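Local structure of toll-receptor-related 2 (Hydra vulgaris, 4W8H) at residues N21-K26 / R60-M65; F25-E28 / K33-V36. The protein probably relays receptor signals inside the cell through its TIR domain, the part present here, as expected of a Toll-related transmembrane receptor. All blocks are in the same frame, centred on the assembly; numbering follows the deposited sequence. Where two conformers were deposited one is given.

Contact 1: residues N21-K26 / R60-M65; sequences NTLVFK and RTIVVM. Unlike the reference sequence in segment 21-26: Lys26 (reference Glu).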
loop_
_atom_site.group_PDB
_atom_site.type_symbol
_atom_site.label_atom_id
_atom_site.label_comp_id
_atom_site.label_asym_id
_atom_site.label_seq_id
_atom_site.Cartn_x
_atom_site.Cartn_y
_atom_site.Cartn_z
ATOM N N ASN A 21 11.706 -6.191 0.708
ATOM C CA ASN A 21 12.954 -6.051 1.440
ATOM C C ASN A 21 13.144 -4.730 2.108
ATOM O O ASN A 21 13.952 -4.649 3.051
ATOM C CB ASN A 21 14.143 -6.340 0.509
ATOM C CG ASN A 21 14.094 -7.722 -0.060
ATOM O OD1 ASN A 21 14.081 -7.905 -1.272
ATOM N ND2 ASN A 21 14.011 -8.707 0.810
ATOM N N THR A 22 12.464 -3.687 1.627
ATOM C CA THR A 22 12.576 -2.361 2.239
ATOM C C THR A 22 11.310 -1.976 2.978
ATOM O O THR A 22 11.342 -1.774 4.190
ATOM C CB THR A 22 13.006 -1.303 1.200
ATOM O OG1 THR A 22 14.284 -1.654 0.660
ATOM C CG2 THR A 22 13.084 0.096 1.838
ATOM N N LEU A 23 10.185 -1.886 2.274
ATOM C CA LEU A 23 8.971 -1.390 2.916
ATOM C C LEU A 23 8.438 -2.325 3.989
ATOM O O LEU A 23 8.233 -1.915 5.149
ATOM C CB LEU A 23 7.932 -1.124 1.815
ATOM C CG LEU A 23 6.543 -0.681 2.278
ATOM C CD1 LEU A 23 6.567 0.603 3.020
ATOM C CD2 LEU A 23 5.589 -0.630 1.107
ATOM N N VAL A 24 8.174 -3.590 3.630
ATOM C CA VAL A 24 7.636 -4.508 4.642
ATOM C C VAL A 24 8.633 -4.715 5.771
ATOM O O VAL A 24 8.275 -4.714 6.941
ATOM C CB VAL A 24 7.256 -5.864 4.002
ATOM C CG1 VAL A 24 6.951 -6.908 5.039
ATOM C CG2 VAL A 24 6.081 -5.706 3.072
ATOM N N PHE A 25 9.903 -4.898 5.423
ATOM C CA PHE A 25 10.965 -5.056 6.405
ATOM C C PHE A 25 10.939 -3.938 7.427
ATOM O O PHE A 25 10.969 -4.213 8.629
ATOM C CB PHE A 25 12.296 -5.081 5.662
ATOM C CG PHE A 25 13.509 -5.326 6.524
ATOM C CD1 PHE A 25 13.709 -6.558 7.098
ATOM C CD2 PHE A 25 14.472 -4.363 6.669
ATOM C CE1 PHE A 25 14.861 -6.811 7.847
ATOM C CE2 PHE A 25 15.622 -4.611 7.425
ATOM C CZ PHE A 25 15.793 -5.825 8.002
ATOM N N LYS A 26 10.884 -2.697 6.979
ATOM C CA LYS A 26 10.897 -1.572 7.907
ATOM C C LYS A 26 9.618 -1.460 8.711
ATOM O O LYS A 26 9.656 -1.123 9.911
ATOM C CB LYS A 26 11.201 -0.299 7.165
ATOM C CG LYS A 26 12.697 -0.192 6.869
ATOM C CD LYS A 26 13.088 1.154 6.374
ATOM C CE LYS A 26 12.837 2.288 7.366
ATOM N NZ LYS A 26 13.374 2.101 8.732
ATOM N N ARG A 60 -5.678 0.348 6.972
ATOM C CA ARG A 60 -5.484 1.099 5.751
ATOM C C ARG A 60 -4.721 0.264 4.742
ATOM O O ARG A 60 -4.048 -0.699 5.112
ATOM C CB ARG A 60 -4.684 2.362 6.050
ATOM C CG ARG A 60 -5.378 3.299 7.043
ATOM C CD ARG A 60 -4.693 4.668 7.079
ATOM N NE ARG A 60 -5.177 5.583 8.118
ATOM C CZ ARG A 60 -4.690 5.642 9.351
ATOM N NH1 ARG A 60 -3.744 4.792 9.729
ATOM N NH2 ARG A 60 -5.140 6.554 10.208
ATOM N N THR A 61 -4.787 0.651 3.462
ATOM C CA THR A 61 -4.062 -0.018 2.379
ATOM C C THR A 61 -3.033 0.937 1.807
ATOM O O THR A 61 -3.379 2.027 1.357
ATOM C CB THR A 61 -5.003 -0.482 1.248
ATOM O OG1 THR A 61 -5.870 -1.521 1.739
ATOM C CG2 THR A 61 -4.241 -1.061 0.090
ATOM N N ILE A 62 -1.783 0.526 1.870
ATOM C CA ILE A 62 -0.730 1.223 1.171
ATOM C C ILE A 62 -0.771 0.832 -0.283
ATOM O O ILE A 62 -0.811 -0.356 -0.603
ATOM C CB ILE A 62 0.658 0.848 1.786
ATOM C CG1 ILE A 62 0.766 1.389 3.212
ATOM C CG2 ILE A 62 1.776 1.360 0.926
ATOM C CD1 ILE A 62 2.021 0.906 3.935
ATOM N N VAL A 63 -0.763 1.821 -1.158
ATOM C CA VAL A 63 -0.780 1.654 -2.592
ATOM C C VAL A 63 0.621 2.049 -3.137
ATOM O O VAL A 63 0.985 3.210 -3.015
ATOM C CB VAL A 63 -1.903 2.597 -3.126
ATOM C CG1 VAL A 63 -1.868 2.708 -4.638
ATOM C CG2 VAL A 63 -3.300 2.135 -2.608
ATOM N N VAL A 64 1.367 1.116 -3.691
ATOM C CA VAL A 64 2.763 1.373 -4.121
ATOM C C VAL A 64 2.675 1.720 -5.616
ATOM O O VAL A 64 2.707 0.838 -6.487
ATOM C CB VAL A 64 3.657 0.181 -3.837
ATOM C CG1 VAL A 64 5.085 0.508 -4.313
ATOM C CG2 VAL A 64 3.635 -0.168 -2.352
ATOM N N MET A 65 2.569 3.023 -5.909
ATOM C CA MET A 65 2.342 3.481 -7.262
ATOM C C MET A 65 3.651 3.420 -8.065
ATOM O O MET A 65 4.747 3.815 -7.610
ATOM C CB MET A 65 1.814 4.909 -7.245
ATOM C CG MET A 65 0.505 5.035 -6.465
ATOM S SD MET A 65 -0.304 6.645 -6.654
ATOM C CE MET A 65 0.899 7.675 -5.818
#

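Contact 2: residues F25-E28 / K33-V36; sequences FKLE and KTFV. Unlike the reference sequence in segment 25-28: Lys26 (reference Glu), Leu27 (reference Val).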
loop_
_atom_site.group_PDB
_atom_site.type_symbol
_atom_site.label_atom_id
_atom_site.label_comp_id
_atom_site.label_asym_id
_atom_site.label_seq_id
_atom_site.Cartn_x
_atom_site.Cartn_y
_atom_site.Cartn_z
ATOM N N PHE A 25 9.903 -4.898 5.423
ATOM C CA PHE A 25 10.965 -5.056 6.405
ATOM C C PHE A 25 10.939 -3.938 7.427
ATOM O O PHE A 25 10.969 -4.213 8.629
ATOM C CB PHE A 25 12.296 -5.081 5.662
ATOM C CG PHE A 25 13.509 -5.326 6.524
ATOM C CD1 PHE A 25 13.709 -6.558 7.098
ATOM C CD2 PHE A 25 14.472 -4.363 6.669
ATOM C CE1 PHE A 25 14.861 -6.811 7.847
ATOM C CE2 PHE A 25 15.622 -4.611 7.425
ATOM C CZ PHE A 25 15.793 -5.825 8.002
ATOM N N LYS A 26 10.884 -2.697 6.979
ATOM C CA LYS A 26 10.897 -1.572 7.907
ATOM C C LYS A 26 9.618 -1.460 8.711
ATOM O O LYS A 26 9.656 -1.123 9.911
ATOM C CB LYS A 26 11.201 -0.299 7.165
ATOM C CG LYS A 26 12.697 -0.192 6.869
ATOM C CD LYS A 26 13.088 1.154 6.374
ATOM C CE LYS A 26 12.837 2.288 7.366
ATOM N NZ LYS A 26 13.374 2.101 8.732
ATOM N N LEU A 27 8.474 -1.713 8.069
ATOM C CA LEU A 27 7.217 -1.656 8.797
ATOM C C LEU A 27 7.207 -2.649 9.938
ATOM O O LEU A 27 6.863 -2.306 11.074
ATOM C CB LEU A 27 6.049 -1.921 7.840
ATOM C CG LEU A 27 5.678 -0.809 6.859
ATOM C CD1 LEU A 27 4.802 -1.380 5.733
ATOM C CD2 LEU A 27 4.965 0.345 7.531
ATOM N N GLU A 28 7.615 -3.882 9.666
ATOM C CA GLU A 28 7.561 -4.935 10.669
ATOM C C GLU A 28 8.567 -4.659 11.786
ATOM O O GLU A 28 8.281 -4.894 12.967
ATOM C CB GLU A 28 7.711 -6.307 10.006
ATOM C CG GLU A 28 6.472 -6.653 9.142
ATOM C CD GLU A 28 6.450 -8.067 8.647
ATOM O OE1 GLU A 28 7.516 -8.661 8.397
ATOM O OE2 GLU A 28 5.327 -8.576 8.494
ATOM N N LYS A 33 1.913 -4.101 12.054
ATOM C CA LYS A 33 1.398 -5.388 11.620
ATOM C C LYS A 33 0.939 -5.243 10.163
ATOM O O LYS A 33 0.099 -4.390 9.843
ATOM C CB LYS A 33 0.209 -5.815 12.482
ATOM C CG LYS A 33 0.505 -5.914 13.955
ATOM C CD LYS A 33 -0.766 -6.291 14.777
ATOM C CE LYS A 33 -1.837 -5.178 14.777
ATOM N NZ LYS A 33 -3.073 -5.481 15.600
ATOM N N THR A 34 1.531 -6.041 9.284
ATOM C CA THR A 34 1.391 -5.880 7.845
ATOM C C THR A 34 0.826 -7.119 7.183
ATOM O O THR A 34 1.296 -8.234 7.431
ATOM C CB THR A 34 2.776 -5.521 7.283
ATOM O OG1 THR A 34 3.326 -4.405 8.008
ATOM C CG2 THR A 34 2.743 -5.165 5.850
ATOM N N PHE A 35 -0.178 -6.933 6.318
ATOM C CA PHE A 35 -0.668 -8.009 5.444
ATOM C C PHE A 35 0.110 -7.947 4.142
ATOM O O PHE A 35 0.133 -6.915 3.471
ATOM C CB PHE A 35 -2.161 -7.838 5.148
ATOM C CG PHE A 35 -2.776 -9.021 4.453
ATOM C CD1 PHE A 35 -2.480 -9.278 3.126
ATOM C CD2 PHE A 35 -3.662 -9.851 5.107
ATOM C CE1 PHE A 35 -3.036 -10.374 2.474
ATOM C CE2 PHE A 35 -4.238 -10.929 4.444
ATOM C CZ PHE A 35 -3.922 -11.189 3.149
ATOM N N VAL A 36 0.739 -9.053 3.805
ATOM C CA VAL A 36 1.523 -9.161 2.574
ATOM C C VAL A 36 1.155 -10.418 1.856
ATOM O O VAL A 36 1.220 -11.525 2.426
ATOM C CB VAL A 36 3.026 -9.083 2.803
ATOM C CG1 VAL A 36 3.467 -10.096 3.811
ATOM C CG2 VAL A 36 3.782 -9.237 1.501
HETATM O O HOH W 1 3.324 -8.112 10.243
#

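Contact 1: residues N21-K26 / R60-M65
Leu23 meets Ile62 and Val64 through methyl groups alone, with no ring, amide or carboxylate face in the contact between the two segments. Aromatic residues border it from outside the pair: Trp119 of helix 115-127 touches Leu23, as does Leu122 of the same helix, while Tyr11 and Tyr92 touch Val64. Across the contact one atom does the work. CD2 of Leu23 lies 4.0 Å from CG2 of Val64, the two side chains reaching toward each other tip to tip. The same CD2 is a looser 4.3 Å from CG2 of Ile62. Because the methyls of the two beta-branched residues, Ile62 CG2 and Val64 CG2, are themselves 4.1 Å apart, the leucine methyl completes a nearly equilateral triangle with them. With CG of Leu23 anti to the backbone N (chi1 176°), the isobutyl group extends from the helix to the strand, over a gap of 9.8 Å between the CA atoms of Leu23 and Val64. Alternation along the strand explains the spacing: Ile62 and Val64 face this helix, whereas Val63 and Met65 touch Phe69 and Phe70. Ile9 of strand 5-10 adds to the packing, touching both Leu23 and Ile62. All three contact residues are buried. A helix laid by apolar contacts over a central parallel strand is the core arrangement of the flavodoxin-like TIR fold.

Contact 2: residues F25-E28 / K33-V36
The beta-alpha-beta crossover formed by strand 5-10, helix 16-29 and strand 34-35 closes here, where the late turns of the helix face the strand that follows it. Thr34 is the meeting point. Its OG1 lies 3.7 Å from CB of Leu27 and 4.0 Å from CG of Glu28, so the hydroxyl rests against aliphatic carbon from two consecutive helix residues. The side chains of Leu27 and Thr34 cross at about a right angle. That hydroxyl is not left without a polar partner, since OG1 is hydrogen-bonded to the carbonyl O of Ile32. Holding OG1 beside its own backbone N (chi1 -52°) turns the oxygen toward the helix. The polar link between the segments runs through water 1. It donates to Glu28 OE2 at 2.7 Å and accepts from the backbone N of Thr34 at 2.9 Å, with an angle of about 112° at the water oxygen. Glu28 OE2 and Thr34 N are 4.6 Å apart, too far for a direct bond, and the water spans the gap. OE2 also forms a salt bridge with NH1 of Arg39, and this second partner would help fix the carboxylate's position. Strand 34-35 forms one border of the parallel sheet, and backbone bonds from Lys33 and Phe35 tie it to strand 5-10. Thr34 packs on Val7 and Ile9 of that neighbour, while Leu27 reaches Ile9 as well as Phe123 and Ile126 of helix 115-127.

Helix 16-29 serves both contacts, and the two leucines it sends toward the sheet in these contacts, Leu23 in contact 1 and Leu27 in contact 2, are one turn apart, with CA atoms separated by 6.1 Å. The contact centres lie about 7 Å from each other. They also touch directly, since CD1 of Ile62 packs 4.0 Å from CD1 of Leu27. Contact 1 is the more central, its centre about 5 Å from that of the chain against about 10 Å for contact 2. The helix thus spans from the inner strand 58-65 to the border strand 34-35, with strand 5-10 between them in the sheet, changing from purely apolar packing to packing supplemented by a water bridge.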